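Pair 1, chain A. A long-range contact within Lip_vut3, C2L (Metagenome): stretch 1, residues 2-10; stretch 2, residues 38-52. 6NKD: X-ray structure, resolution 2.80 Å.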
# COMPACT_ATOMS: atom_id res chain seq x y z
N THR A 2 24.54 -19.04 -12.27
CA THR A 2 23.55 -18.15 -11.67
C THR A 2 24.21 -17.12 -10.76
O THR A 2 24.90 -17.47 -9.80
CB THR A 2 22.49 -18.93 -10.87
OG1 THR A 2 21.76 -19.79 -11.75
CG2 THR A 2 21.53 -17.97 -10.18
N LEU A 3 24.00 -15.84 -11.07
CA LEU A 3 24.58 -14.75 -10.30
C LEU A 3 23.61 -14.31 -9.21
O LEU A 3 22.39 -14.32 -9.39
CB LEU A 3 24.92 -13.57 -11.20
CG LEU A 3 25.94 -13.82 -12.31
CD1 LEU A 3 26.10 -12.58 -13.17
CD2 LEU A 3 27.27 -14.26 -11.73
N GLN A 4 24.17 -13.93 -8.06
CA GLN A 4 23.40 -13.44 -6.93
C GLN A 4 23.65 -11.95 -6.77
O GLN A 4 24.80 -11.53 -6.59
CB GLN A 4 23.77 -14.19 -5.65
CG GLN A 4 22.61 -14.43 -4.69
CD GLN A 4 21.76 -15.63 -5.08
OE1 GLN A 4 22.06 -16.32 -6.05
NE2 GLN A 4 20.70 -15.87 -4.32
N TYR A 5 22.59 -11.16 -6.85
CA TYR A 5 22.67 -9.70 -6.77
C TYR A 5 21.80 -9.24 -5.61
O TYR A 5 20.58 -9.39 -5.64
CB TYR A 5 22.24 -9.06 -8.08
CG TYR A 5 21.85 -7.60 -7.98
CD1 TYR A 5 22.69 -6.67 -7.37
CD2 TYR A 5 20.66 -7.14 -8.52
CE1 TYR A 5 22.34 -5.34 -7.28
CE2 TYR A 5 20.30 -5.81 -8.44
CZ TYR A 5 21.14 -4.91 -7.82
OH TYR A 5 20.78 -3.59 -7.73
N THR A 6 22.44 -8.69 -4.57
CA THR A 6 21.72 -8.14 -3.43
C THR A 6 21.67 -6.62 -3.55
O THR A 6 22.57 -5.99 -4.12
CB THR A 6 22.37 -8.56 -2.11
OG1 THR A 6 21.42 -8.44 -1.05
CG2 THR A 6 23.58 -7.68 -1.79
N ALA A 7 20.60 -6.04 -3.03
CA ALA A 7 20.38 -4.60 -3.12
C ALA A 7 19.91 -4.07 -1.78
O ALA A 7 18.96 -4.60 -1.20
CB ALA A 7 19.36 -4.26 -4.21
N LEU A 8 20.58 -3.03 -1.29
CA LEU A 8 20.27 -2.42 -0.01
C LEU A 8 20.08 -0.93 -0.20
O LEU A 8 20.71 -0.32 -1.06
CB LEU A 8 21.39 -2.67 1.01
CG LEU A 8 22.08 -4.04 0.92
CD1 LEU A 8 23.52 -3.94 1.40
CD2 LEU A 8 21.32 -5.08 1.71
N GLY A 9 19.19 -0.35 0.60
CA GLY A 9 19.03 1.09 0.56
C GLY A 9 17.66 1.51 1.06
O GLY A 9 17.01 0.79 1.81
N ASP A 10 17.25 2.70 0.61
CA ASP A 10 16.03 3.34 1.09
C ASP A 10 14.90 3.22 0.08
O ASP A 10 14.69 2.15 -0.49
CB ASP A 10 16.31 4.81 1.43
CG ASP A 10 16.99 5.56 0.29
OD1 ASP A 10 17.15 6.79 0.40
OD2 ASP A 10 17.33 4.92 -0.73
N ASN A 38 24.99 -12.68 -20.08
CA ASN A 38 24.41 -13.92 -20.60
C ASN A 38 24.30 -14.97 -19.50
O ASN A 38 24.78 -16.10 -19.63
CB ASN A 38 25.21 -14.45 -21.79
CG ASN A 38 24.39 -15.36 -22.68
OD1 ASN A 38 23.37 -15.90 -22.27
ND2 ASN A 38 24.85 -15.55 -23.92
N GLU A 39 23.65 -14.59 -18.40
CA GLU A 39 23.50 -15.48 -17.26
C GLU A 39 22.35 -14.98 -16.39
O GLU A 39 22.24 -13.78 -16.14
CB GLU A 39 24.79 -15.57 -16.44
CG GLU A 39 24.75 -16.55 -15.29
CD GLU A 39 26.11 -16.79 -14.67
OE1 GLU A 39 27.11 -16.29 -15.23
OE2 GLU A 39 26.18 -17.49 -13.63
N GLU A 40 21.51 -15.91 -15.95
CA GLU A 40 20.39 -15.56 -15.08
C GLU A 40 20.91 -14.99 -13.76
O GLU A 40 22.01 -15.32 -13.30
CB GLU A 40 19.51 -16.78 -14.81
CG GLU A 40 18.96 -17.46 -16.07
CD GLU A 40 17.53 -17.04 -16.38
OE1 GLU A 40 17.26 -15.82 -16.43
OE2 GLU A 40 16.68 -17.93 -16.57
N VAL A 41 20.11 -14.13 -13.15
CA VAL A 41 20.49 -13.43 -11.92
C VAL A 41 19.39 -13.61 -10.89
O VAL A 41 18.21 -13.41 -11.19
CB VAL A 41 20.75 -11.93 -12.18
CG1 VAL A 41 20.85 -11.17 -10.86
CG2 VAL A 41 22.02 -11.75 -13.00
N SER A 42 19.78 -14.00 -9.67
CA SER A 42 18.87 -14.04 -8.54
C SER A 42 18.98 -12.74 -7.76
O SER A 42 20.08 -12.25 -7.50
CB SER A 42 19.18 -15.23 -7.63
OG SER A 42 18.31 -15.26 -6.52
N LEU A 43 17.83 -12.17 -7.39
CA LEU A 43 17.77 -10.86 -6.76
C LEU A 43 17.19 -10.97 -5.36
O LEU A 43 16.17 -11.63 -5.15
CB LEU A 43 16.92 -9.90 -7.60
CG LEU A 43 16.56 -8.55 -6.96
CD1 LEU A 43 17.81 -7.77 -6.60
CD2 LEU A 43 15.65 -7.75 -7.88
N ILE A 44 17.86 -10.33 -4.40
CA ILE A 44 17.37 -10.18 -3.04
C ILE A 44 17.44 -8.70 -2.69
O ILE A 44 18.45 -8.04 -2.97
CB ILE A 44 18.17 -11.02 -2.03
CG1 ILE A 44 18.21 -12.49 -2.44
CG2 ILE A 44 17.58 -10.88 -0.64
CD1 ILE A 44 19.47 -12.89 -3.19
N VAL A 45 16.37 -8.17 -2.09
CA VAL A 45 16.25 -6.74 -1.82
C VAL A 45 15.94 -6.54 -0.34
O VAL A 45 14.94 -7.07 0.16
CB VAL A 45 15.16 -6.08 -2.68
CG1 VAL A 45 14.91 -4.65 -2.22
CG2 VAL A 45 15.56 -6.10 -4.15
N PHE A 46 16.79 -5.79 0.35
CA PHE A 46 16.54 -5.35 1.72
C PHE A 46 16.45 -3.83 1.68
O PHE A 46 17.47 -3.14 1.64
CB PHE A 46 17.65 -5.81 2.67
CG PHE A 46 17.86 -7.30 2.69
CD1 PHE A 46 16.97 -8.12 3.36
CD2 PHE A 46 18.96 -7.86 2.07
CE1 PHE A 46 17.16 -9.49 3.39
CE2 PHE A 46 19.16 -9.23 2.10
CZ PHE A 46 18.26 -10.04 2.76
N ALA A 47 15.23 -3.30 1.69
CA ALA A 47 15.05 -1.86 1.60
C ALA A 47 13.72 -1.46 2.22
O ALA A 47 12.76 -2.24 2.23
CB ALA A 47 15.12 -1.38 0.14
N LYS A 48 13.67 -0.23 2.72
CA LYS A 48 12.48 0.32 3.34
C LYS A 48 12.58 1.84 3.31
O LYS A 48 13.68 2.40 3.43
CB LYS A 48 12.31 -0.17 4.79
CG LYS A 48 11.03 0.27 5.48
CD LYS A 48 9.89 -0.71 5.25
CE LYS A 48 8.60 -0.22 5.87
NZ LYS A 48 8.77 0.18 7.30
N SER A 49 11.44 2.50 3.14
CA SER A 49 11.43 3.96 3.14
C SER A 49 11.86 4.49 4.50
O SER A 49 11.47 3.97 5.54
CB SER A 49 10.03 4.47 2.78
OG SER A 49 9.68 4.08 1.47
N GLY A 50 12.68 5.54 4.48
CA GLY A 50 13.19 6.12 5.70
C GLY A 50 14.31 5.34 6.36
O GLY A 50 14.61 5.59 7.53
N LEU A 51 14.93 4.41 5.65
CA LEU A 51 16.05 3.64 6.20
C LEU A 51 17.32 4.44 6.00
O LEU A 51 17.89 4.48 4.91
CB LEU A 51 16.14 2.27 5.52
CG LEU A 51 16.36 1.08 6.45
CD1 LEU A 51 15.19 0.92 7.40
CD2 LEU A 51 16.57 -0.19 5.64
N GLU A 52 17.79 5.08 7.07
CA GLU A 52 18.97 5.93 6.98
C GLU A 52 20.24 5.07 6.93
O GLU A 52 20.21 3.85 7.13
CB GLU A 52 19.01 6.91 8.14
CG GLU A 52 17.81 7.85 8.18
CD GLU A 52 17.98 9.00 9.14
OE1 GLU A 52 19.11 9.22 9.62
OE2 GLU A 52 16.98 9.70 9.42

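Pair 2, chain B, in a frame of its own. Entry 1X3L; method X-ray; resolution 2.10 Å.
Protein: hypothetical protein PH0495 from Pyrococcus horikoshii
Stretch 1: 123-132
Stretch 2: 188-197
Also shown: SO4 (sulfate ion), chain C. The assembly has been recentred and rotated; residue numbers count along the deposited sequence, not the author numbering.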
# COMPACT_ATOMS: atom_id res chain seq x y z
N ASP B 123 11.19 25.46 10.84
CA ASP B 123 10.91 25.03 9.47
C ASP B 123 10.00 23.81 9.47
O ASP B 123 9.86 23.11 10.48
CB ASP B 123 12.19 24.68 8.72
CG ASP B 123 13.14 25.85 8.60
OD1 ASP B 123 12.66 26.99 8.41
OD2 ASP B 123 14.36 25.63 8.67
N ILE B 124 9.38 23.54 8.33
CA ILE B 124 8.50 22.39 8.17
C ILE B 124 9.18 21.40 7.24
O ILE B 124 9.73 21.78 6.20
CB ILE B 124 7.14 22.80 7.56
CG1 ILE B 124 6.39 23.72 8.53
CG2 ILE B 124 6.31 21.56 7.23
CD1 ILE B 124 5.01 24.12 8.05
N VAL B 125 9.15 20.12 7.61
CA VAL B 125 9.76 19.08 6.79
C VAL B 125 8.74 18.00 6.42
O VAL B 125 8.26 17.27 7.29
CB VAL B 125 10.94 18.39 7.51
CG1 VAL B 125 11.54 17.32 6.62
CG2 VAL B 125 11.99 19.43 7.90
N PHE B 126 8.42 17.91 5.14
CA PHE B 126 7.49 16.89 4.65
C PHE B 126 8.25 15.59 4.44
O PHE B 126 9.30 15.57 3.80
CB PHE B 126 6.88 17.32 3.31
CG PHE B 126 5.68 18.21 3.43
CD1 PHE B 126 4.42 17.66 3.67
CD2 PHE B 126 5.80 19.58 3.30
CE1 PHE B 126 3.30 18.48 3.79
CE2 PHE B 126 4.69 20.41 3.41
CZ PHE B 126 3.44 19.86 3.66
N ILE B 127 7.72 14.50 4.99
CA ILE B 127 8.34 13.19 4.81
C ILE B 127 7.29 12.42 3.99
O ILE B 127 6.20 12.15 4.49
CB ILE B 127 8.56 12.46 6.16
CG1 ILE B 127 9.40 13.34 7.09
CG2 ILE B 127 9.26 11.13 5.92
CD1 ILE B 127 10.82 13.58 6.60
N LEU B 128 7.62 12.11 2.75
CA LEU B 128 6.70 11.42 1.85
C LEU B 128 7.10 9.95 1.71
O LEU B 128 8.14 9.62 1.13
CB LEU B 128 6.69 12.13 0.49
CG LEU B 128 6.51 13.66 0.57
CD1 LEU B 128 6.46 14.27 -0.83
CD2 LEU B 128 5.23 14.00 1.33
N ILE B 129 6.26 9.06 2.23
CA ILE B 129 6.56 7.64 2.22
C ILE B 129 5.63 6.77 1.36
O ILE B 129 4.40 6.90 1.41
CB ILE B 129 6.55 7.09 3.66
CG1 ILE B 129 7.42 7.98 4.56
CG2 ILE B 129 7.07 5.65 3.69
CD1 ILE B 129 7.40 7.60 6.04
N SER B 130 6.24 5.89 0.57
CA SER B 130 5.50 4.96 -0.28
C SER B 130 6.22 3.62 -0.30
O SER B 130 7.22 3.44 0.40
CB SER B 130 5.34 5.52 -1.70
OG SER B 130 6.58 5.96 -2.23
N GLY B 131 5.71 2.68 -1.09
CA GLY B 131 6.29 1.35 -1.15
C GLY B 131 7.75 1.27 -1.58
O GLY B 131 8.20 2.06 -2.41
N GLY B 132 8.47 0.32 -1.00
CA GLY B 132 9.88 0.13 -1.34
C GLY B 132 10.86 0.99 -0.56
O GLY B 132 12.07 0.92 -0.79
N THR B 188 8.99 21.05 12.52
CA THR B 188 7.73 20.35 12.43
C THR B 188 7.78 19.32 11.31
O THR B 188 8.11 19.64 10.17
CB THR B 188 6.56 21.32 12.14
OG1 THR B 188 6.40 22.22 13.24
CG2 THR B 188 5.27 20.55 11.94
N GLY B 189 7.47 18.07 11.65
CA GLY B 189 7.48 17.02 10.66
C GLY B 189 6.08 16.62 10.22
O GLY B 189 5.25 16.24 11.04
N ILE B 190 5.82 16.72 8.92
CA ILE B 190 4.52 16.32 8.39
C ILE B 190 4.78 15.11 7.49
O ILE B 190 5.35 15.23 6.41
CB ILE B 190 3.87 17.47 7.58
CG1 ILE B 190 3.55 18.64 8.52
CG2 ILE B 190 2.60 16.98 6.90
CD1 ILE B 190 2.89 19.84 7.85
N VAL B 191 4.37 13.94 7.97
CA VAL B 191 4.59 12.69 7.24
C VAL B 191 3.35 12.24 6.49
O VAL B 191 2.29 12.07 7.07
CB VAL B 191 5.02 11.57 8.22
CG1 VAL B 191 5.37 10.30 7.45
CG2 VAL B 191 6.21 12.04 9.05
N LEU B 192 3.50 12.06 5.18
CA LEU B 192 2.41 11.60 4.33
C LEU B 192 2.77 10.18 3.88
O LEU B 192 3.80 9.96 3.25
CB LEU B 192 2.23 12.53 3.13
CG LEU B 192 2.07 14.02 3.48
CD1 LEU B 192 1.75 14.82 2.22
CD2 LEU B 192 0.96 14.21 4.52
N ILE B 193 1.91 9.23 4.21
CA ILE B 193 2.17 7.84 3.89
C ILE B 193 1.10 7.17 3.01
O ILE B 193 -0.09 7.46 3.13
CB ILE B 193 2.29 7.01 5.19
CG1 ILE B 193 3.29 7.70 6.13
CG2 ILE B 193 2.74 5.59 4.88
CD1 ILE B 193 3.30 7.13 7.54
N ILE B 194 1.55 6.30 2.12
CA ILE B 194 0.67 5.54 1.25
C ILE B 194 0.88 4.10 1.67
O ILE B 194 2.01 3.64 1.75
CB ILE B 194 1.03 5.70 -0.24
CG1 ILE B 194 0.72 7.13 -0.69
CG2 ILE B 194 0.24 4.69 -1.09
CD1 ILE B 194 1.07 7.41 -2.14
N SER B 195 -0.21 3.39 1.95
CA SER B 195 -0.11 2.01 2.42
C SER B 195 -0.53 0.91 1.46
O SER B 195 -1.66 0.90 0.98
CB SER B 195 -0.91 1.85 3.70
OG SER B 195 -0.88 0.51 4.12
N ASP B 196 0.38 -0.03 1.22
CA ASP B 196 0.09 -1.18 0.37
C ASP B 196 0.05 -2.40 1.28
O ASP B 196 0.22 -3.54 0.83
CB ASP B 196 1.17 -1.34 -0.71
CG ASP B 196 2.56 -1.58 -0.14
OD1 ASP B 196 2.72 -1.51 1.10
OD2 ASP B 196 3.49 -1.84 -0.94
N VAL B 197 -0.19 -2.16 2.56
CA VAL B 197 -0.26 -3.22 3.56
C VAL B 197 -1.69 -3.39 4.09
O VAL B 197 -2.29 -2.43 4.59
CB VAL B 197 0.66 -2.91 4.77
CG1 VAL B 197 0.55 -4.01 5.83
CG2 VAL B 197 2.10 -2.76 4.31
S SO4 C . 8.63 -1.77 2.15
O1 SO4 C . 8.35 -1.55 3.58
O2 SO4 C . 8.70 -3.22 1.91
O3 SO4 C . 9.91 -1.15 1.78
O4 SO4 C . 7.56 -1.18 1.33

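The sharpest difference between the two pairs lies on one face of a shared two-stranded parallel arrangement. On this face, three of the four central positions of pair 1, Gln4(A), Ser42(A) and Thr6(A), are polar and the fourth is Ile44(A); in pair 2 the matching positions are Phe126(B), Ile190(B), Leu128(B) and Leu192(B), all apolar. The backbones beneath them scarcely differ: 14 central residues superpose with an RMSD of 0.5 Å, and the strand directions diverge by 24° in pair 1 and 18° in pair 2. The example illustrates a general principle, that a parallel ladder is held by main-chain atoms and therefore tolerates very different side chains.

The ladder follows the same rhythm in both. In pair 1, Tyr5(A) N donates to Ser42(A) O at 2.8 Å, and Tyr5(A) O accepts from Ile44(A) N at 3.1 Å. Pair 2 repeats this at the matching residues, with Ile127(B) N to Ile190(B) O at 2.9 Å and Leu192(B) N to Ile127(B) O at 2.8 Å. One residue thus uses both its N and its O to reach two residues of the other strand that flank its own bridge partner, as parallel pairing requires. CA-H...O contacts lie between these bonds, among them Thr6(A) CA to Ile44(A) O at 3.3 Å and Phe126(B) CA to Ile190(B) O at 3.2 Å.

The side-chain centres of Gln4(A) and Phe126(B) nearly coincide, 0.7 Å apart, and the ends of both side chains come nearer to the other strand. The amide of Gln4(A) places NE2 3.4 Å from Ile44(A) CD1; NE2 also lies 3.3 Å from Ser42(A) OG, but the angle is too poor for a hydrogen bond. The ring of Phe126(B) instead packs obliquely, its CE1 3.5 Å from Ile190(B) CG2. Further along, Leu128(B) CD2 meets Leu192(B) CD1 at 3.7 Å, where the smaller Thr6(A) brings OG1 no closer than 4.3 Å to Ile44(A) CB.

On the other face, bulk is divided differently between the strands. Tyr5(A) CB rests against Val41(A) CG1 at 3.8 Å, whereas Gly189(B), the counterpart of Val41(A), offers no side chain to Ile127(B). Next along, the small Ala7(A) reaches Val45(A) only at 4.2 Å, CB to CG2. Its match Ile129(B) spans two neighbours, with CD1 3.7 Å from Val191(B) CG1 and 4.1 Å from Ile193(B) CG1.

Further contacts lie near the ends. In pair 1, Glu39(A) OE2 accepts a short 2.6 Å hydrogen bond from Thr2(A) N, adding a side-chain link to the ladder. At the far end, a weak bond from Gly9(A) N to Phe46(A) O, 3.4 Å, extends the pairing; in pair 2 the last rung is Ile194(B) N to Ile129(B) O at 3.0 Å. Beyond it, Gly132(B) N donates to O4 of a sulfate ion at 2.9 Å.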